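Local coordinates for predicted sugar phosphatases of the HAD superfamily (Cytophaga hutchinsonii, PDB 2HX1), which probably hydrolyses phosphate esters, perhaps of sugars, as a magnesium-binding member of the HAD superfamily of phosphatases, at residues I162-P174 with V180-E192. Residues are numbered along the deposited sequence; the frame is centred on the assembly and turned at random.
Sequences IPAIVANTDNTYP and VAIAIGGVATMIE. With EDO (1,2-ethanediol), chain N.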
ATOM      1  N   ILE A 162     -17.636  13.108  -8.395  1.00 22.84           N
ATOM      2  CA  ILE A 162     -16.975  14.240  -9.054  1.00 22.35           C
ATOM      3  C   ILE A 162     -15.454  13.994  -9.096  1.00 22.38           C
ATOM      4  O   ILE A 162     -14.921  13.274  -8.260  1.00 21.90           O
ATOM      5  CB  ILE A 162     -17.267  15.604  -8.308  1.00 22.95           C
ATOM      6  CG1 ILE A 162     -16.687  15.561  -6.889  1.00 20.03           C
ATOM      7  CG2 ILE A 162     -18.750  15.937  -8.344  1.00 21.14           C
ATOM      8  CD1 ILE A 162     -17.042  16.703  -5.981  1.00 19.91           C
ATOM      9  N   PRO A 163     -14.747  14.614 -10.053  1.00 19.48           N
ATOM     10  CA  PRO A 163     -13.290  14.502 -10.024  1.00 21.20           C
ATOM     11  C   PRO A 163     -12.655  15.240  -8.835  1.00 21.07           C
ATOM     12  O   PRO A 163     -13.055  16.355  -8.497  1.00 22.27           O
ATOM     13  CB  PRO A 163     -12.868  15.141 -11.351  1.00 20.44           C
ATOM     14  CG  PRO A 163     -13.925  16.096 -11.656  1.00 18.66           C
ATOM     15  CD  PRO A 163     -15.202  15.437 -11.186  1.00 23.41           C
ATOM     16  N   ALA A 164     -11.704  14.588  -8.182  1.00 21.98           N
ATOM     17  CA  ALA A 164     -10.863  15.211  -7.175  1.00 20.47           C
ATOM     18  C   ALA A 164      -9.470  15.357  -7.791  1.00 20.66           C
ATOM     19  O   ALA A 164      -8.876  14.355  -8.226  1.00 17.85           O
ATOM     20  CB  ALA A 164     -10.815  14.371  -5.898  1.00 19.34           C
ATOM     21  N   ILE A 165      -8.982  16.600  -7.859  1.00 20.28           N
ATOM     22  CA  ILE A 165      -7.736  16.959  -8.579  1.00 21.35           C
ATOM     23  C   ILE A 165      -6.695  17.573  -7.607  1.00 20.39           C
ATOM     24  O   ILE A 165      -7.020  18.421  -6.755  1.00 19.48           O
ATOM     25  CB  ILE A 165      -8.050  17.989  -9.717  1.00 23.87           C
ATOM     26  CG1 ILE A 165      -9.059  17.432 -10.712  1.00 24.79           C
ATOM     27  CG2 ILE A 165      -6.801  18.404 -10.537  1.00 20.36           C
ATOM     28  CD1 ILE A 165      -9.664  18.503 -11.570  1.00 25.13           C
ATOM     29  N   VAL A 166      -5.437  17.180  -7.742  1.00 22.18           N
ATOM     30  CA  VAL A 166      -4.343  17.842  -7.033  1.00 20.54           C
ATOM     31  C   VAL A 166      -3.102  17.846  -7.929  1.00 19.88           C
ATOM     32  O   VAL A 166      -2.943  16.957  -8.752  1.00 20.61           O
ATOM     33  CB  VAL A 166      -4.048  17.108  -5.653  1.00 19.55           C
ATOM     34  CG1 VAL A 166      -3.515  15.666  -5.871  1.00 21.57           C
ATOM     35  CG2 VAL A 166      -3.069  17.924  -4.776  1.00 17.21           C
ATOM     36  N   ALA A 167      -2.228  18.835  -7.748  1.00 20.13           N
ATOM     37  CA  ALA A 167      -0.860  18.826  -8.306  1.00 21.55           C
ATOM     38  C   ALA A 167      -0.056  17.736  -7.605  1.00 23.44           C
ATOM     39  O   ALA A 167      -0.143  17.585  -6.383  1.00 24.67           O
ATOM     40  CB  ALA A 167      -0.171  20.160  -8.071  1.00 19.44           C
ATOM     41  N   ASN A 168       0.747  17.013  -8.369  1.00 24.94           N
ATOM     42  CA  ASN A 168       1.497  15.876  -7.844  1.00 23.71           C
ATOM     43  C   ASN A 168       2.736  16.339  -7.095  1.00 24.24           C
ATOM     44  O   ASN A 168       3.861  16.003  -7.472  1.00 22.25           O
ATOM     45  CB  ASN A 168       1.899  14.945  -8.978  1.00 21.21           C
ATOM     46  CG  ASN A 168       2.372  13.607  -8.475  1.00 26.36           C
ATOM     47  OD1 ASN A 168       1.782  13.052  -7.567  1.00 25.39           O
ATOM     48  ND2 ASN A 168       3.439  13.082  -9.062  1.00 23.39           N
ATOM     49  N   THR A 169       2.540  17.092  -6.019  1.00 22.16           N
ATOM     50  CA  THR A 169       3.685  17.633  -5.306  1.00 22.85           C
ATOM     51  C   THR A 169       4.241  16.501  -4.436  1.00 23.17           C
ATOM     52  O   THR A 169       3.623  15.433  -4.283  1.00 22.91           O
ATOM     53  CB  THR A 169       3.311  18.863  -4.430  1.00 21.71           C
ATOM     54  OG1 THR A 169       2.636  18.435  -3.242  1.00 21.61           O
ATOM     55  CG2 THR A 169       2.419  19.893  -5.198  1.00 18.28           C
ATOM     56  N   ASP A 170       5.421  16.736  -3.887  1.00 23.91           N
ATOM     57  CA  ASP A 170       5.979  15.852  -2.889  1.00 27.22           C
ATOM     58  C   ASP A 170       4.984  15.864  -1.729  1.00 25.78           C
ATOM     59  O   ASP A 170       4.229  16.808  -1.589  1.00 26.01           O
ATOM     60  CB  ASP A 170       7.367  16.360  -2.436  1.00 27.31           C
ATOM     61  CG  ASP A 170       8.405  16.428  -3.596  1.00 39.80           C
ATOM     62  OD1 ASP A 170       8.488  15.455  -4.395  1.00 43.67           O
ATOM     63  OD2 ASP A 170       9.158  17.447  -3.671  1.00 37.30           O
ATOM     64  N   ASN A 171       4.985  14.815  -0.908  1.00 25.40           N
ATOM     65  CA  ASN A 171       4.113  14.774   0.265  1.00 23.51           C
ATOM     66  C   ASN A 171       4.474  15.788   1.313  1.00 23.00           C
ATOM     67  O   ASN A 171       3.616  16.171   2.064  1.00 22.83           O
ATOM     68  CB  ASN A 171       4.151  13.412   0.929  1.00 23.47           C
ATOM     69  CG  ASN A 171       3.399  12.403   0.182  1.00 24.10           C
ATOM     70  OD1 ASN A 171       2.413  12.718  -0.492  1.00 25.82           O
ATOM     71  ND2 ASN A 171       3.847  11.152   0.275  1.00 22.14           N
ATOM     72  N   THR A 172       5.756  16.157   1.407  1.00 22.67           N
ATOM     73  CA  THR A 172       6.207  17.208   2.328  1.00 22.94           C
ATOM     74  C   THR A 172       7.141  18.178   1.630  1.00 23.90           C
ATOM     75  O   THR A 172       7.683  17.860   0.580  1.00 24.66           O
ATOM     76  CB  THR A 172       6.977  16.651   3.522  1.00 21.93           C
ATOM     77  OG1 THR A 172       8.180  16.033   3.064  1.00 23.77           O
ATOM     78  CG2 THR A 172       6.124  15.662   4.305  1.00 21.08           C
ATOM     79  N   TYR A 173       7.315  19.360   2.218  1.00 24.58           N
ATOM     80  CA  TYR A 173       8.363  20.301   1.814  1.00 25.85           C
ATOM     81  C   TYR A 173       9.205  20.743   3.014  1.00 28.59           C
ATOM     82  O   TYR A 173       8.699  20.818   4.146  1.00 28.60           O
ATOM     83  CB  TYR A 173       7.769  21.536   1.112  1.00 28.85           C
ATOM     84  CG  TYR A 173       6.741  22.411   1.881  1.00 32.04           C
ATOM     85  CD1 TYR A 173       5.396  22.092   1.866  1.00 33.06           C
ATOM     86  CD2 TYR A 173       7.115  23.590   2.549  1.00 35.87           C
ATOM     87  CE1 TYR A 173       4.439  22.863   2.514  1.00 34.88           C
ATOM     88  CE2 TYR A 173       6.136  24.397   3.217  1.00 35.48           C
ATOM     89  CZ  TYR A 173       4.798  24.014   3.180  1.00 38.44           C
ATOM     90  OH  TYR A 173       3.788  24.739   3.800  1.00 42.01           O
ATOM     91  N   PRO A 174      10.496  21.033   2.790  1.00 28.27           N
ATOM     92  CA  PRO A 174      11.277  21.587   3.869  1.00 28.53           C
ATOM     93  C   PRO A 174      10.800  22.979   4.248  1.00 28.27           C
ATOM     94  O   PRO A 174      10.509  23.784   3.374  1.00 25.12           O
ATOM     95  CB  PRO A 174      12.685  21.661   3.292  1.00 31.49           C
ATOM     96  CG  PRO A 174      12.683  20.808   2.071  1.00 26.68           C
ATOM     97  CD  PRO A 174      11.296  20.865   1.563  1.00 29.71           C
ATOM     98  N   VAL A 180      10.009  19.836   8.305  1.00 24.88           N
ATOM     99  CA  VAL A 180       9.251  19.800   7.063  1.00 23.48           C
ATOM    100  C   VAL A 180       7.797  20.215   7.353  1.00 24.39           C
ATOM    101  O   VAL A 180       7.380  20.384   8.517  1.00 24.59           O
ATOM    102  CB  VAL A 180       9.240  18.397   6.400  1.00 23.90           C
ATOM    103  CG1 VAL A 180      10.649  17.839   6.251  1.00 23.89           C
ATOM    104  CG2 VAL A 180       8.371  17.430   7.194  1.00 23.27           C
ATOM    105  N   ALA A 181       7.044  20.398   6.277  1.00 21.01           N
ATOM    106  CA  ALA A 181       5.639  20.714   6.336  1.00 20.47           C
ATOM    107  C   ALA A 181       4.930  19.814   5.322  1.00 21.80           C
ATOM    108  O   ALA A 181       5.504  19.449   4.282  1.00 21.33           O
ATOM    109  CB  ALA A 181       5.422  22.177   5.991  1.00 19.34           C
ATOM    110  N   ILE A 182       3.715  19.419   5.651  1.00 21.26           N
ATOM    111  CA  ILE A 182       2.913  18.608   4.762  1.00 20.59           C
ATOM    112  C   ILE A 182       2.434  19.509   3.621  1.00 22.73           C
ATOM    113  O   ILE A 182       1.878  20.585   3.870  1.00 22.15           O
ATOM    114  CB  ILE A 182       1.731  17.991   5.514  1.00 20.61           C
ATOM    115  CG1 ILE A 182       2.234  17.077   6.638  1.00 20.32           C
ATOM    116  CG2 ILE A 182       0.868  17.191   4.592  1.00 18.98           C
ATOM    117  CD1 ILE A 182       1.159  16.716   7.653  1.00 22.14           C
ATOM    118  N   ALA A 183       2.673  19.068   2.384  1.00 21.99           N
ATOM    119  CA  ALA A 183       2.328  19.822   1.172  1.00 21.09           C
ATOM    120  C   ALA A 183       0.972  19.377   0.712  1.00 21.84           C
ATOM    121  O   ALA A 183       0.425  18.401   1.228  1.00 25.84           O
ATOM    122  CB  ALA A 183       3.336  19.596   0.060  1.00 20.44           C
ATOM    123  N   ILE A 184       0.420  20.091  -0.266  1.00 20.85           N
ATOM    124  CA  ILE A 184      -0.950  19.813  -0.732  1.00 21.84           C
ATOM    125  C   ILE A 184      -1.071  18.367  -1.293  1.00 21.95           C
ATOM    126  O   ILE A 184      -2.080  17.676  -1.074  1.00 18.46           O
ATOM    127  CB  ILE A 184      -1.456  20.914  -1.685  1.00 19.36           C
ATOM    128  CG1 ILE A 184      -2.975  20.811  -1.865  1.00 24.23           C
ATOM    129  CG2 ILE A 184      -0.667  20.918  -3.053  1.00 16.40           C
ATOM    130  CD1 ILE A 184      -3.819  20.958  -0.530  1.00 19.26           C
ATOM    131  N   GLY A 185      -0.007  17.887  -1.950  1.00 22.33           N
ATOM    132  CA  GLY A 185       0.021  16.507  -2.433  1.00 21.42           C
ATOM    133  C   GLY A 185      -0.042  15.537  -1.298  1.00 20.12           C
ATOM    134  O   GLY A 185      -0.619  14.453  -1.412  1.00 22.43           O
ATOM    135  N   GLY A 186       0.556  15.920  -0.186  1.00 22.46           N
ATOM    136  CA  GLY A 186       0.544  15.101   1.024  1.00 21.76           C
ATOM    137  C   GLY A 186      -0.827  15.087   1.651  1.00 21.84           C
ATOM    138  O   GLY A 186      -1.270  14.067   2.134  1.00 21.11           O
ATOM    139  N   VAL A 187      -1.510  16.221   1.629  1.00 21.08           N
ATOM    140  CA  VAL A 187      -2.896  16.267   2.075  1.00 21.28           C
ATOM    141  C   VAL A 187      -3.772  15.305   1.250  1.00 21.95           C
ATOM    142  O   VAL A 187      -4.621  14.612   1.801  1.00 21.76           O
ATOM    143  CB  VAL A 187      -3.454  17.708   2.028  1.00 21.28           C
ATOM    144  CG1 VAL A 187      -4.979  17.751   2.323  1.00 16.30           C
ATOM    145  CG2 VAL A 187      -2.709  18.563   3.007  1.00 17.54           C
ATOM    146  N   ALA A 188      -3.589  15.288  -0.073  1.00 20.67           N
ATOM    147  CA  ALA A 188      -4.299  14.340  -0.923  1.00 17.48           C
ATOM    148  C   ALA A 188      -3.941  12.925  -0.503  1.00 18.04           C
ATOM    149  O   ALA A 188      -4.823  12.092  -0.367  1.00 17.15           O
ATOM    150  CB  ALA A 188      -3.957  14.580  -2.417  1.00 16.45           C
ATOM    151  N   THR A 189      -2.646  12.659  -0.296  1.00 19.84           N
ATOM    152  CA  THR A 189      -2.184  11.338   0.117  1.00 21.23           C
ATOM    153  C   THR A 189      -2.893  10.873   1.402  1.00 22.09           C
ATOM    154  O   THR A 189      -3.286   9.703   1.521  1.00 23.06           O
ATOM    155  CB  THR A 189      -0.643  11.327   0.310  1.00 22.26           C
ATOM    156  OG1 THR A 189       0.001  11.539  -0.956  1.00 21.37           O
ATOM    157  CG2 THR A 189      -0.171  10.011   0.897  1.00 17.45           C
HETATM  158  N   MSE A 190      -3.044  11.799   2.355  1.00 21.93           N
HETATM  159  CA  MSE A 190      -3.699  11.517   3.632  1.00 22.11           C
HETATM  160  C   MSE A 190      -5.147  11.218   3.440  1.00 19.92           C
HETATM  161  O   MSE A 190      -5.679  10.307   4.058  1.00 23.23           O
HETATM  162  CB  MSE A 190      -3.589  12.724   4.540  1.00 20.30           C
HETATM  163  CG  MSE A 190      -2.189  12.917   5.069  1.00 30.79           C
HETATM  164 SE   MSE A 190      -2.002  14.500   6.198  0.70 29.33          SE
HETATM  165  CE  MSE A 190      -3.456  15.564   5.803  1.00 40.72           C
ATOM    166  N   ILE A 191      -5.816  12.019   2.617  1.00 20.24           N
ATOM    167  CA  ILE A 191      -7.210  11.764   2.292  1.00 20.03           C
ATOM    168  C   ILE A 191      -7.356  10.376   1.660  1.00 20.96           C
ATOM    169  O   ILE A 191      -8.238   9.571   2.015  1.00 21.25           O
ATOM    170  CB  ILE A 191      -7.753  12.831   1.346  1.00 21.81           C
ATOM    171  CG1 ILE A 191      -7.837  14.202   2.064  1.00 25.76           C
ATOM    172  CG2 ILE A 191      -9.148  12.421   0.844  1.00 16.03           C
ATOM    173  CD1 ILE A 191      -8.012  15.422   1.076  1.00 20.97           C
ATOM    174  N   GLU A 192      -6.474  10.090   0.713  1.00 21.18           N
ATOM    175  CA  GLU A 192      -6.491   8.820   0.028  1.00 24.19           C
ATOM    176  C   GLU A 192      -6.202   7.605   0.932  1.00 24.94           C
ATOM    177  O   GLU A 192      -6.616   6.487   0.629  1.00 24.28           O
ATOM    178  CB  GLU A 192      -5.528   8.878  -1.155  1.00 25.37           C
ATOM    179  CG  GLU A 192      -6.021   9.795  -2.266  1.00 22.80           C
ATOM    180  CD  GLU A 192      -5.096   9.791  -3.488  1.00 26.94           C
ATOM    181  OE1 GLU A 192      -3.864   9.904  -3.319  1.00 28.34           O
ATOM    182  OE2 GLU A 192      -5.617   9.660  -4.617  1.00 30.79           O
TER
HETATM  183  C1  EDO N 309       3.350  28.645   2.274  1.00 56.10           C
HETATM  184  O1  EDO N 309       4.066  27.494   2.746  1.00 55.07           O
HETATM  185  C2  EDO N 309       2.320  28.219   1.242  1.00 60.89           C
HETATM  186  O2  EDO N 309       2.003  26.819   1.370  1.00 61.23           O
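A short beta hairpin in the cap region of this HAD-type fold pairs Y173 with A181, showing how a hairpin can be tied to the helix that follows it. The two residues form an antiparallel hydrogen-bonded pair, Y173 N to A181 O and A181 N to Y173 O both 2.7 Å. With chi1 at 59°, CG of Y173 stands between its backbone N and carbonyl carbon, which folds the ring back over its partner: A181 CB makes a CH-pi contact with one face, 3.6 Å from the centroid, while A183 CB meets the ring edge 3.7 Å from CD1. The hydroxyl of Y173 hydrogen-bonds D141 and an ethanediol. Were Y173 an alanine, A181 CB would probably lose the face above it, A183 CB the edge it abuts and D141 its hydroxyl partner. Beyond the paired strands, A183 N reaches N171 O at 3.1 Å. T169 OG1 accepts from G185 N in the first turn of the helix (3.0 Å, 138° at the hydrogen) and donates to D170 O. G185 and G186, with no side chains, let the 169-171 backbone lie close. The T189 and N171 side chains cross at about a right angle, bringing OG1 2.7 Å from OD1. Deeper, V166 CG1 packs on A188 CB, laying helix 184-195 across strand 164-167, which runs between strands 133-138 and 199-202 in the parallel sheet, while D170 extends toward the magnesium site and helix 146-159 of the second subunit borders V180 and I182.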